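Local coordinates for protein HepC.19480.a.B1 (Helicobacter pylori, PDB 6MTZ) that is of unknown function but is probably a phosphoesterase of the DHH/DHHA1 family, whose members typically use metal ions to hydrolyse phosphodiester bonds of nucleotides or nucleic acids, at residues A[21-25]-A[36-40]; A[150-154]-A[166-171]; A[170-176]-A[213-218]; A[177-183]-A[196-201]. All blocks are in the same frame, centred on the assembly; numbering follows the deposited sequence. Where two conformers were deposited one is given.

Contact 1 of 4, residues A[21-25]-A[36-40]; sequences GYACQ and QCYNA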
loop_
_atom_site.group_PDB
_atom_site.type_symbol
_atom_site.label_atom_id
_atom_site.label_comp_id
_atom_site.label_asym_id
_atom_site.label_seq_id
_atom_site.Cartn_x
_atom_site.Cartn_y
_atom_site.Cartn_z
ATOM N N GLY A 21 10.697 -3.812 -0.442
ATOM C CA GLY A 21 10.115 -2.554 -0.006
ATOM C C GLY A 21 9.361 -2.654 1.308
ATOM O O GLY A 21 9.472 -1.770 2.163
ATOM N N TYR A 22 8.554 -3.712 1.484
ATOM C CA TYR A 22 7.797 -3.817 2.728
ATOM C C TYR A 22 8.644 -4.350 3.883
ATOM O O TYR A 22 8.417 -3.969 5.030
ATOM C CB TYR A 22 6.548 -4.697 2.544
ATOM C CG TYR A 22 5.364 -3.950 1.985
ATOM C CD1 TYR A 22 4.672 -3.029 2.759
ATOM C CD2 TYR A 22 4.938 -4.154 0.682
ATOM C CE1 TYR A 22 3.597 -2.335 2.249
ATOM C CE2 TYR A 22 3.855 -3.460 0.161
ATOM C CZ TYR A 22 3.192 -2.555 0.946
ATOM O OH TYR A 22 2.110 -1.873 0.432
ATOM N N ALA A 23 9.600 -5.238 3.609
ATOM C CA ALA A 23 10.506 -5.698 4.662
ATOM C C ALA A 23 11.295 -4.545 5.298
ATOM O O ALA A 23 11.616 -4.594 6.495
ATOM C CB ALA A 23 11.454 -6.750 4.083
ATOM N N CYS A 24 11.631 -3.509 4.520
ATOM C CA CYS A 24 12.254 -2.325 5.113
ATOM C C CYS A 24 11.410 -1.798 6.260
ATOM O O CYS A 24 11.937 -1.358 7.283
ATOM C CB CYS A 24 12.444 -1.231 4.053
ATOM S SG CYS A 24 13.708 -1.630 2.834
ATOM N N GLN A 25 10.090 -1.831 6.103
ATOM C CA GLN A 25 9.199 -1.253 7.096
ATOM C C GLN A 25 8.902 -2.202 8.246
ATOM O O GLN A 25 8.642 -1.739 9.362
ATOM C CB GLN A 25 7.907 -0.816 6.415
ATOM C CG GLN A 25 8.156 0.344 5.469
ATOM C CD GLN A 25 6.956 0.689 4.629
ATOM O OE1 GLN A 25 6.204 -0.189 4.197
ATOM N NE2 GLN A 25 6.775 1.976 4.376
ATOM N N GLN A 36 5.213 6.606 11.145
ATOM C CA GLN A 36 4.167 6.517 10.136
ATOM C C GLN A 36 4.800 6.078 8.821
ATOM O O GLN A 36 5.797 6.665 8.381
ATOM C CB GLN A 36 3.454 7.865 9.962
ATOM C CG GLN A 36 2.445 7.897 8.808
ATOM C CD GLN A 36 1.284 6.944 9.020
ATOM O OE1 GLN A 36 0.467 7.141 9.919
ATOM N NE2 GLN A 36 1.212 5.896 8.197
ATOM N N CYS A 37 4.228 5.051 8.197
ATOM C CA CYS A 37 4.788 4.485 6.983
ATOM C C CYS A 37 3.992 4.910 5.752
ATOM O O CYS A 37 2.804 5.229 5.822
ATOM C CB CYS A 37 4.829 2.960 7.058
ATOM S SG CYS A 37 5.999 2.299 8.229
ATOM N N TYR A 38 4.674 4.882 4.611
ATOM C CA TYR A 38 4.124 5.269 3.322
ATOM C C TYR A 38 4.752 4.375 2.270
ATOM O O TYR A 38 5.907 3.956 2.407
ATOM C CB TYR A 38 4.439 6.737 2.978
ATOM C CG TYR A 38 4.013 7.761 4.009
ATOM C CD1 TYR A 38 4.771 7.976 5.154
ATOM C CD2 TYR A 38 2.874 8.543 3.820
ATOM C CE1 TYR A 38 4.401 8.914 6.091
ATOM C CE2 TYR A 38 2.499 9.492 4.759
ATOM C CZ TYR A 38 3.275 9.669 5.893
ATOM O OH TYR A 38 2.940 10.602 6.847
ATOM N N ASN A 39 4.007 4.102 1.203
ATOM C CA ASN A 39 4.534 3.263 0.140
ATOM C C ASN A 39 4.203 3.864 -1.212
ATOM O O ASN A 39 3.195 4.554 -1.380
ATOM C CB ASN A 39 4.006 1.831 0.231
ATOM C CG ASN A 39 4.405 1.159 1.541
ATOM O OD1 ASN A 39 3.805 1.413 2.592
ATOM N ND2 ASN A 39 5.423 0.316 1.488
ATOM N N ALA A 40 5.073 3.577 -2.177
ATOM C CA ALA A 40 4.943 4.107 -3.519
ATOM C C ALA A 40 5.506 3.085 -4.488
ATOM O O ALA A 40 6.482 2.400 -4.179
ATOM C CB ALA A 40 5.673 5.456 -3.651
#
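The carboxamides of Gln-25 and Asn-39 meet head-on: Asn-39 ND2 donates to Gln-25 OE1 over 2.9 Å, while Gln-25 NE2 reaches the backbone at Tyr-38 O, also 2.9 Å away, in a weak hydrogen bond. An amide suits both places, because one uncharged group can donate and accept in a buried setting. Each has further partners: Gln-25 NE2 also bonds His-13 O, Asn-39 ND2 bonds His-16 O, and Asn-39 OD1 takes a hydrogen bond from Arg-194. Gln-25 NE2 thus links its helix to the backbone of two neighbouring strands, 35-39 and 10-15. Around this polar centre, Asn-39 ND2 lies over one face of the Tyr-22 ring, 3.3 Å from Tyr-22 CE1, and the small Cys-37 brings its CB within 3.5 Å of Gln-25 NE2. Tyr-38, its CA-to-CB bond directed away, packs on helix 43-59. The axes of segments 21-25 and 36-39 run 9.9 Å apart and antiparallel, at 176°, as expected when a helix returns the chain between parallel strands. The contact joins helix and second strand of the beta-alpha-beta unit 10-39, in a parallel-sheet domain consistent with the Rossmann-like domain of DHH proteins; in relatives, the turn entering such a helix carries metal-binding aspartates.

Contact 2 of 4, residues A[150-154]-A[166-171]; sequences PLVEM and YGFELG. With EDO (1,2-ethanediol), chain C.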
loop_
_atom_site.group_PDB
_atom_site.type_symbol
_atom_site.label_atom_id
_atom_site.label_comp_id
_atom_site.label_asym_id
_atom_site.label_seq_id
_atom_site.Cartn_x
_atom_site.Cartn_y
_atom_site.Cartn_z
ATOM N N PRO A 150 17.966 -13.243 10.623
ATOM C CA PRO A 150 17.725 -14.248 9.573
ATOM C C PRO A 150 16.707 -13.800 8.533
ATOM O O PRO A 150 16.891 -14.046 7.332
ATOM C CB PRO A 150 17.227 -15.457 10.373
ATOM C CG PRO A 150 17.962 -15.326 11.660
ATOM C CD PRO A 150 17.876 -13.852 11.959
ATOM N N LEU A 151 15.631 -13.150 8.966
ATOM C CA LEU A 151 14.647 -12.653 8.008
ATOM C C LEU A 151 15.273 -11.635 7.065
ATOM O O LEU A 151 15.030 -11.666 5.852
ATOM C CB LEU A 151 13.446 -12.058 8.750
ATOM C CG LEU A 151 12.172 -11.724 7.948
ATOM C CD1 LEU A 151 10.962 -11.732 8.852
ATOM C CD2 LEU A 151 12.270 -10.365 7.280
ATOM N N VAL A 152 16.091 -10.728 7.605
ATOM C CA VAL A 152 16.763 -9.743 6.766
ATOM C C VAL A 152 17.652 -10.436 5.746
ATOM O O VAL A 152 17.609 -10.127 4.549
ATOM C CB VAL A 152 17.556 -8.757 7.637
ATOM C CG1 VAL A 152 18.524 -7.954 6.775
ATOM C CG2 VAL A 152 16.590 -7.842 8.370
ATOM N N GLU A 153 18.459 -11.397 6.206
ATOM C CA GLU A 153 19.377 -12.089 5.312
ATOM C C GLU A 153 18.622 -12.862 4.230
ATOM O O GLU A 153 19.054 -12.912 3.069
ATOM C CB GLU A 153 20.288 -13.015 6.124
ATOM C CG GLU A 153 21.451 -13.595 5.310
ATOM C CD GLU A 153 22.466 -12.533 4.851
ATOM O OE1 GLU A 153 22.478 -11.398 5.395
ATOM O OE2 GLU A 153 23.260 -12.840 3.935
ATOM N N MET A 154 17.482 -13.457 4.594
ATOM C CA MET A 154 16.648 -14.160 3.621
ATOM C C MET A 154 16.199 -13.221 2.510
ATOM O O MET A 154 16.352 -13.523 1.321
ATOM C CB MET A 154 15.427 -14.770 4.322
ATOM C CG MET A 154 14.300 -15.184 3.334
ATOM S SD MET A 154 12.653 -15.331 4.077
ATOM C CE MET A 154 12.084 -13.628 4.067
ATOM N N TYR A 166 21.739 -17.639 2.503
ATOM C CA TYR A 166 20.823 -18.084 3.539
ATOM C C TYR A 166 19.392 -17.731 3.174
ATOM O O TYR A 166 19.111 -16.616 2.731
ATOM C CB TYR A 166 21.178 -17.454 4.887
ATOM C CG TYR A 166 20.133 -17.756 5.942
ATOM C CD1 TYR A 166 20.199 -18.922 6.692
ATOM C CD2 TYR A 166 19.069 -16.887 6.168
ATOM C CE1 TYR A 166 19.247 -19.206 7.654
ATOM C CE2 TYR A 166 18.102 -17.172 7.111
ATOM C CZ TYR A 166 18.204 -18.334 7.850
ATOM O OH TYR A 166 17.267 -18.621 8.796
ATOM N N GLY A 167 18.489 -18.692 3.369
ATOM C CA GLY A 167 17.071 -18.438 3.191
ATOM C C GLY A 167 16.622 -18.197 1.766
ATOM O O GLY A 167 15.541 -17.665 1.562
ATOM N N PHE A 168 17.419 -18.596 0.769
ATOM C CA PHE A 168 17.088 -18.275 -0.617
ATOM C C PHE A 168 15.734 -18.853 -1.031
ATOM O O PHE A 168 14.857 -18.120 -1.500
ATOM C CB PHE A 168 18.194 -18.776 -1.543
ATOM C CG PHE A 168 17.855 -18.669 -3.004
ATOM C CD1 PHE A 168 17.924 -17.450 -3.659
ATOM C CD2 PHE A 168 17.474 -19.793 -3.726
ATOM C CE1 PHE A 168 17.624 -17.349 -5.014
ATOM C CE2 PHE A 168 17.171 -19.700 -5.078
ATOM C CZ PHE A 168 17.248 -18.472 -5.722
ATOM N N GLU A 169 15.547 -20.166 -0.882
ATOM C CA GLU A 169 14.307 -20.782 -1.366
ATOM C C GLU A 169 13.084 -20.264 -0.614
ATOM O O GLU A 169 12.048 -19.981 -1.226
ATOM C CB GLU A 169 14.396 -22.305 -1.267
ATOM C CG GLU A 169 15.484 -22.912 -2.165
ATOM C CD GLU A 169 15.174 -22.761 -3.641
ATOM O OE1 GLU A 169 16.089 -22.954 -4.460
ATOM O OE2 GLU A 169 14.014 -22.445 -3.984
ATOM N N LEU A 170 13.186 -20.116 0.710
ATOM C CA LEU A 170 12.087 -19.516 1.474
ATOM C C LEU A 170 11.810 -18.075 1.045
ATOM O O LEU A 170 10.652 -17.645 1.011
ATOM C CB LEU A 170 12.405 -19.576 2.963
ATOM C CG LEU A 170 11.420 -18.915 3.936
ATOM C CD1 LEU A 170 10.074 -19.652 3.943
ATOM C CD2 LEU A 170 12.037 -18.903 5.336
ATOM N N GLY A 171 12.857 -17.309 0.714
ATOM C CA GLY A 171 12.645 -15.942 0.242
ATOM C C GLY A 171 11.850 -15.855 -1.053
ATOM O O GLY A 171 11.081 -14.910 -1.258
HETATM C C1 EDO C . 21.415 -9.755 8.922
HETATM O O1 EDO C . 22.088 -10.739 8.125
HETATM C C2 EDO C . 21.694 -8.356 8.371
HETATM O O2 EDO C . 22.718 -7.697 9.126
HETATM O O HOH W 1 23.872 -15.935 3.155
#
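Helices 145-159 and 168-180 are consecutive helices joined by a short loop, and this contact is where the loop comes back against the first helix and starts the second. Met-154 loses most surface. Its long, flexible, unbranched side chain slides along the start of the second helix, with CG 3.3 Å from Gly-167 O and 3.6 Å from Gly-171 CA, and SD 3.8 Å from Leu-170 CG. Such close passage depends on the two glycines. Gly-167, at the N-cap position with a positive phi of 69°, sits with its CA only 4.3 Å from Met-154 CA, and a CB there would clash with Met-154 CB; one on Gly-171 would press tightly on Met-154 O. Tyr-166 comes second: the edge of its ring meets the turn of the first helix at Pro-150 O, 3.4 Å from Tyr-166 CE2, while Pro-150 CB, 3.8 Å from the same CE2, offers a rigid apolar surface. Tyr-166 O also receives a CA-H...O contact from Met-154 CA at 3.6 Å and a hydrogen bond from Ser-157. Glu-153 works at the wetter side, its CG 3.9 Å from Tyr-166 CB and its OE1 in a salt bridge with Lys-127; EDO O1, probably from the crystallisation liquor, donates to Glu-153 OE1 at 2.8 Å. Water 1 spans the remaining gap, accepting from Tyr-166 N at 2.8 Å and donating to Glu-153 OE2 at 3.2 Å.

Contact 3 of 4, residues A[170-176]-A[213-218]; sequences LGKVCMR and APVAYD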
loop_
_atom_site.group_PDB
_atom_site.type_symbol
_atom_site.label_atom_id
_atom_site.label_comp_id
_atom_site.label_asym_id
_atom_site.label_seq_id
_atom_site.Cartn_x
_atom_site.Cartn_y
_atom_site.Cartn_z
ATOM N N LEU A 170 13.186 -20.116 0.710
ATOM C CA LEU A 170 12.087 -19.516 1.474
ATOM C C LEU A 170 11.810 -18.075 1.045
ATOM O O LEU A 170 10.652 -17.645 1.011
ATOM C CB LEU A 170 12.405 -19.576 2.963
ATOM C CG LEU A 170 11.420 -18.915 3.936
ATOM C CD1 LEU A 170 10.074 -19.652 3.943
ATOM C CD2 LEU A 170 12.037 -18.903 5.336
ATOM N N GLY A 171 12.857 -17.309 0.714
ATOM C CA GLY A 171 12.645 -15.942 0.242
ATOM C C GLY A 171 11.850 -15.855 -1.053
ATOM O O GLY A 171 11.081 -14.910 -1.258
ATOM N N LYS A 172 12.021 -16.827 -1.951
ATOM C CA LYS A 172 11.208 -16.824 -3.166
ATOM C C LYS A 172 9.730 -16.982 -2.826
ATOM O O LYS A 172 8.869 -16.310 -3.414
ATOM C CB LYS A 172 11.690 -17.928 -4.111
ATOM C CG LYS A 172 12.985 -17.552 -4.860
ATOM C CD LYS A 172 13.796 -18.760 -5.329
ATOM C CE LYS A 172 12.968 -19.784 -6.065
ATOM N NZ LYS A 172 13.837 -20.854 -6.683
ATOM N N VAL A 173 9.422 -17.839 -1.849
ATOM C CA VAL A 173 8.044 -17.973 -1.391
ATOM C C VAL A 173 7.535 -16.645 -0.846
ATOM O O VAL A 173 6.394 -16.242 -1.116
ATOM C CB VAL A 173 7.928 -19.093 -0.341
ATOM C CG1 VAL A 173 6.480 -19.187 0.168
ATOM C CG2 VAL A 173 8.357 -20.421 -0.926
ATOM N N CYS A 174 8.383 -15.927 -0.097
ATOM C CA CYS A 174 7.960 -14.660 0.488
ATOM C C CYS A 174 7.768 -13.589 -0.580
ATOM O O CYS A 174 6.850 -12.772 -0.484
ATOM C CB CYS A 174 8.965 -14.196 1.539
ATOM S SG CYS A 174 8.997 -15.213 3.024
ATOM N N MET A 175 8.621 -13.577 -1.602
ATOM C CA MET A 175 8.475 -12.609 -2.680
ATOM C C MET A 175 7.126 -12.775 -3.379
ATOM O O MET A 175 6.377 -11.807 -3.570
ATOM C CB MET A 175 9.631 -12.783 -3.662
ATOM C CG MET A 175 9.796 -11.697 -4.685
ATOM S SD MET A 175 11.344 -11.990 -5.603
ATOM C CE MET A 175 10.883 -13.344 -6.678
ATOM N N ARG A 176 6.798 -14.005 -3.771
ATOM C CA ARG A 176 5.474 -14.254 -4.329
ATOM C C ARG A 176 4.378 -13.930 -3.315
ATOM O O ARG A 176 3.313 -13.430 -3.686
ATOM C CB ARG A 176 5.368 -15.704 -4.800
ATOM C CG ARG A 176 3.975 -16.120 -5.309
ATOM C CD ARG A 176 4.056 -17.451 -6.061
ATOM N NE ARG A 176 4.863 -18.377 -5.276
ATOM C CZ ARG A 176 4.372 -19.172 -4.331
ATOM N NH1 ARG A 176 3.066 -19.178 -4.090
ATOM N NH2 ARG A 176 5.186 -19.964 -3.638
ATOM N N ALA A 213 11.633 -25.370 5.855
ATOM C CA ALA A 213 10.986 -24.057 5.914
ATOM C C ALA A 213 10.336 -23.599 4.606
ATOM O O ALA A 213 9.172 -23.173 4.647
ATOM C CB ALA A 213 12.005 -23.018 6.404
ATOM N N PRO A 214 11.003 -23.629 3.447
ATOM C CA PRO A 214 10.333 -23.130 2.222
ATOM C C PRO A 214 9.013 -23.831 1.919
ATOM O O PRO A 214 7.992 -23.172 1.688
ATOM C CB PRO A 214 11.375 -23.388 1.118
ATOM C CG PRO A 214 12.686 -23.542 1.833
ATOM C CD PRO A 214 12.359 -24.142 3.164
ATOM N N VAL A 215 9.007 -25.159 1.914
ATOM C CA VAL A 215 7.786 -25.887 1.597
ATOM C C VAL A 215 6.768 -25.747 2.717
ATOM O O VAL A 215 5.565 -25.635 2.464
ATOM C CB VAL A 215 8.102 -27.365 1.322
ATOM C CG1 VAL A 215 6.813 -28.141 1.131
ATOM C CG2 VAL A 215 8.993 -27.494 0.095
ATOM N N ALA A 216 7.227 -25.779 3.969
ATOM C CA ALA A 216 6.303 -25.683 5.091
ATOM C C ALA A 216 5.571 -24.356 5.068
ATOM O O ALA A 216 4.350 -24.299 5.242
ATOM C CB ALA A 216 7.056 -25.859 6.411
ATOM N N TYR A 217 6.307 -23.265 4.867
ATOM C CA TYR A 217 5.657 -21.972 4.787
ATOM C C TYR A 217 4.786 -21.892 3.541
ATOM O O TYR A 217 3.656 -21.397 3.599
ATOM C CB TYR A 217 6.701 -20.849 4.806
ATOM C CG TYR A 217 6.103 -19.454 4.781
ATOM C CD1 TYR A 217 5.359 -18.983 5.855
ATOM C CD2 TYR A 217 6.279 -18.613 3.688
ATOM C CE1 TYR A 217 4.806 -17.710 5.843
ATOM C CE2 TYR A 217 5.743 -17.341 3.669
ATOM C CZ TYR A 217 5.001 -16.896 4.756
ATOM O OH TYR A 217 4.460 -15.629 4.761
ATOM N N ASP A 218 5.273 -22.419 2.415
ATOM C CA ASP A 218 4.510 -22.342 1.170
ATOM C C ASP A 218 3.119 -22.968 1.321
ATOM O O ASP A 218 2.121 -22.403 0.855
ATOM C CB ASP A 218 5.293 -23.021 0.048
ATOM C CG ASP A 218 4.734 -22.711 -1.335
ATOM O OD1 ASP A 218 4.226 -21.584 -1.547
ATOM O OD2 ASP A 218 4.798 -23.603 -2.210
HETATM O O HOH W 2 2.339 -19.701 -1.364
#
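Leu-170 opens the contact close to the start of helix 213-228: its N lies 3.6 Å from Pro-214 CG, and its branched end straddles the first turn, with CD1 3.7 Å from Tyr-217 CB and CD2 4.3 Å from Ala-213 CB. Proline and alanine are compact enough to let the backbones approach, the CA atoms of Leu-170 and Pro-214 being 4.1 Å apart. One turn on, Val-173 points straight at the partner and sets CG1 3.6 Å from Tyr-217 CD2. This is helix-helix packing between near-parallel segments, 26° apart with axes 8.7 Å from each other, in the helical region that follows the parallel-sheet core. Cys-174 adds an oblique sulfur-aromatic contact, SG lying 4.9 Å from the centroid of the Tyr-217 ring, whose hydroxyl bonds Leu-200 O. At the exposed margin, the long Arg-176 reaches across so that NH2 forms a salt bridge with Asp-218 OD1 at 2.8 Å; water 2 joins Arg-176 NH1 to that same oxygen.

Contact 4 of 4, residues A[177-183]-A[196-201]; sequences MITQSSE and YKLKLL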
loop_
_atom_site.group_PDB
_atom_site.type_symbol
_atom_site.label_atom_id
_atom_site.label_comp_id
_atom_site.label_asym_id
_atom_site.label_seq_id
_atom_site.Cartn_x
_atom_site.Cartn_y
_atom_site.Cartn_z
ATOM N N MET A 177 4.610 -14.219 -2.027
ATOM C CA MET A 177 3.595 -13.896 -1.026
ATOM C C MET A 177 3.236 -12.414 -1.063
ATOM O O MET A 177 2.053 -12.048 -0.987
ATOM C CB MET A 177 4.070 -14.282 0.375
ATOM C CG MET A 177 3.067 -13.903 1.500
ATOM S SD MET A 177 3.170 -12.209 2.126
ATOM C CE MET A 177 4.633 -12.360 3.158
ATOM N N ILE A 178 4.243 -11.545 -1.181
ATOM C CA ILE A 178 3.982 -10.110 -1.163
ATOM C C ILE A 178 3.239 -9.690 -2.425
ATOM O O ILE A 178 2.328 -8.853 -2.378
ATOM C CB ILE A 178 5.303 -9.334 -0.987
ATOM C CG1 ILE A 178 5.829 -9.551 0.414
ATOM C CG2 ILE A 178 5.101 -7.837 -1.253
ATOM C CD1 ILE A 178 4.907 -8.944 1.495
ATOM N N THR A 179 3.611 -10.265 -3.571
ATOM C CA THR A 179 2.974 -9.906 -4.836
ATOM C C THR A 179 1.498 -10.285 -4.841
ATOM O O THR A 179 0.665 -9.569 -5.408
ATOM C CB THR A 179 3.691 -10.598 -6.001
ATOM O OG1 THR A 179 5.045 -10.136 -6.103
ATOM C CG2 THR A 179 2.969 -10.335 -7.296
ATOM N N GLN A 180 1.156 -11.410 -4.221
ATOM C CA GLN A 180 -0.165 -12.000 -4.358
ATOM C C GLN A 180 -1.071 -11.713 -3.178
ATOM O O GLN A 180 -2.225 -12.152 -3.185
ATOM C CB GLN A 180 -0.040 -13.514 -4.559
ATOM C CG GLN A 180 0.529 -13.873 -5.940
ATOM C CD GLN A 180 0.614 -15.392 -6.190
ATOM O OE1 GLN A 180 0.498 -16.211 -5.272
ATOM N NE2 GLN A 180 0.832 -15.759 -7.425
ATOM N N SER A 181 -0.593 -10.997 -2.161
ATOM C CA SER A 181 -1.449 -10.653 -1.024
ATOM C C SER A 181 -2.174 -9.334 -1.306
ATOM O O SER A 181 -2.014 -8.334 -0.614
ATOM C CB SER A 181 -0.641 -10.610 0.276
ATOM O OG SER A 181 0.518 -9.767 0.184
ATOM N N SER A 182 -2.995 -9.359 -2.358
ATOM C CA SER A 182 -3.701 -8.189 -2.855
ATOM C C SER A 182 -5.164 -8.165 -2.423
ATOM O O SER A 182 -5.961 -7.425 -3.013
ATOM C CB SER A 182 -3.596 -8.133 -4.378
ATOM O OG SER A 182 -2.253 -8.353 -4.802
ATOM N N GLU A 183 -5.529 -8.960 -1.409
ATOM C CA GLU A 183 -6.914 -9.037 -0.954
ATOM C C GLU A 183 -7.427 -7.735 -0.345
ATOM O O GLU A 183 -8.641 -7.553 -0.271
ATOM C CB GLU A 183 -7.076 -10.175 0.066
ATOM C CG GLU A 183 -6.918 -11.599 -0.508
ATOM C CD GLU A 183 -5.469 -11.955 -0.783
ATOM O OE1 GLU A 183 -4.580 -11.269 -0.222
ATOM O OE2 GLU A 183 -5.221 -12.897 -1.569
ATOM N N TYR A 196 -1.470 -6.063 7.036
ATOM C CA TYR A 196 -1.701 -7.427 6.571
ATOM C C TYR A 196 -0.421 -8.058 6.016
ATOM O O TYR A 196 -0.021 -9.149 6.438
ATOM C CB TYR A 196 -2.807 -7.373 5.522
ATOM C CG TYR A 196 -3.156 -8.629 4.769
ATOM C CD1 TYR A 196 -3.401 -9.838 5.417
ATOM C CD2 TYR A 196 -3.335 -8.569 3.401
ATOM C CE1 TYR A 196 -3.762 -10.971 4.680
ATOM C CE2 TYR A 196 -3.686 -9.663 2.672
ATOM C CZ TYR A 196 -3.896 -10.863 3.298
ATOM O OH TYR A 196 -4.265 -11.924 2.492
ATOM N N LYS A 197 0.214 -7.398 5.042
ATOM C CA LYS A 197 1.448 -7.929 4.473
ATOM C C LYS A 197 2.508 -8.081 5.547
ATOM O O LYS A 197 3.190 -9.107 5.605
ATOM C CB LYS A 197 1.978 -7.029 3.341
ATOM C CG LYS A 197 1.067 -6.939 2.111
ATOM C CD LYS A 197 1.642 -6.014 1.052
ATOM C CE LYS A 197 0.771 -5.887 -0.186
ATOM N NZ LYS A 197 0.537 -7.155 -0.879
ATOM N N LEU A 198 2.633 -7.086 6.435
ATOM C CA LEU A 198 3.681 -7.158 7.450
ATOM C C LEU A 198 3.397 -8.259 8.455
ATOM O O LEU A 198 4.328 -8.912 8.945
ATOM C CB LEU A 198 3.836 -5.818 8.169
ATOM C CG LEU A 198 4.401 -4.698 7.294
ATOM C CD1 LEU A 198 4.818 -3.554 8.184
ATOM C CD2 LEU A 198 5.563 -5.200 6.463
ATOM N N LYS A 199 2.121 -8.475 8.787
ATOM C CA LYS A 199 1.779 -9.616 9.631
ATOM C C LYS A 199 2.205 -10.917 8.964
ATOM O O LYS A 199 2.850 -11.765 9.587
ATOM C CB LYS A 199 0.276 -9.643 9.928
ATOM N N LEU A 200 1.856 -11.087 7.686
ATOM C CA LEU A 200 2.212 -12.315 6.972
ATOM C C LEU A 200 3.723 -12.517 6.925
ATOM O O LEU A 200 4.215 -13.643 7.079
ATOM C CB LEU A 200 1.655 -12.282 5.538
ATOM C CG LEU A 200 0.126 -12.273 5.399
ATOM C CD1 LEU A 200 -0.282 -11.959 3.981
ATOM C CD2 LEU A 200 -0.442 -13.630 5.812
ATOM N N LEU A 201 4.474 -11.449 6.666
ATOM C CA LEU A 201 5.923 -11.590 6.555
ATOM C C LEU A 201 6.530 -11.931 7.904
ATOM O O LEU A 201 7.352 -12.848 8.008
ATOM C CB LEU A 201 6.535 -10.307 5.979
ATOM C CG LEU A 201 8.051 -10.355 5.830
ATOM C CD1 LEU A 201 8.403 -11.486 4.888
ATOM C CD2 LEU A 201 8.588 -9.009 5.324
#
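Met-177 lies along helix 190-203, its SD 3.7 Å from Leu-200 CB and its CE 4.0 Å from Leu-201 CB, a flexible thioether fitted against branched leucines. The two segments belong to successive helices of a helical hairpin, 168-180 and 190-203, and the contact joins segment 177-183 to the flank of the second. Ile-178 CD1 packs 4.0 Å from Lys-197 CB, so the apolar stem of that lysine is covered while its amine serves the polar end. Lys-197 NZ donates to Ile-178 O at 2.9 Å and to both Ser-181 O and Ser-181 OG at 2.8 Å, gathering oxygens around the inverse gamma turn centred on Ser-181. A short hydroxyl suits this spot, since Ser-181 OG also donates to Met-177 O. Further along, Glu-183 is shared: OE2 forms a salt bridge with Lys-225, and OE1 accepts a 2.8 Å hydrogen bond from Tyr-196 OH.

Contact 1 belongs to the parallel-sheet core, its centre about 8 Å from that of the chain, and buries amide-to-amide hydrogen bonding. The other three fasten the helices that follow, and all use helix 168-180: contact 2 its start, contact 3 its early and middle turns, contact 4 its last part and the residues after it. Contacts 2 and 3, their centres farther out at about 23 and 21 Å, combine apolar packing with solvent-edge polar groups and waters. Contact 4 lies deeper, nested within the loop closed by contact 3, and satisfies its buried lysine amine with protein oxygens. It touches contact 1 where Lys-197 and Ile-178 pack on Tyr-22, so the helical region meets the sheet domain there.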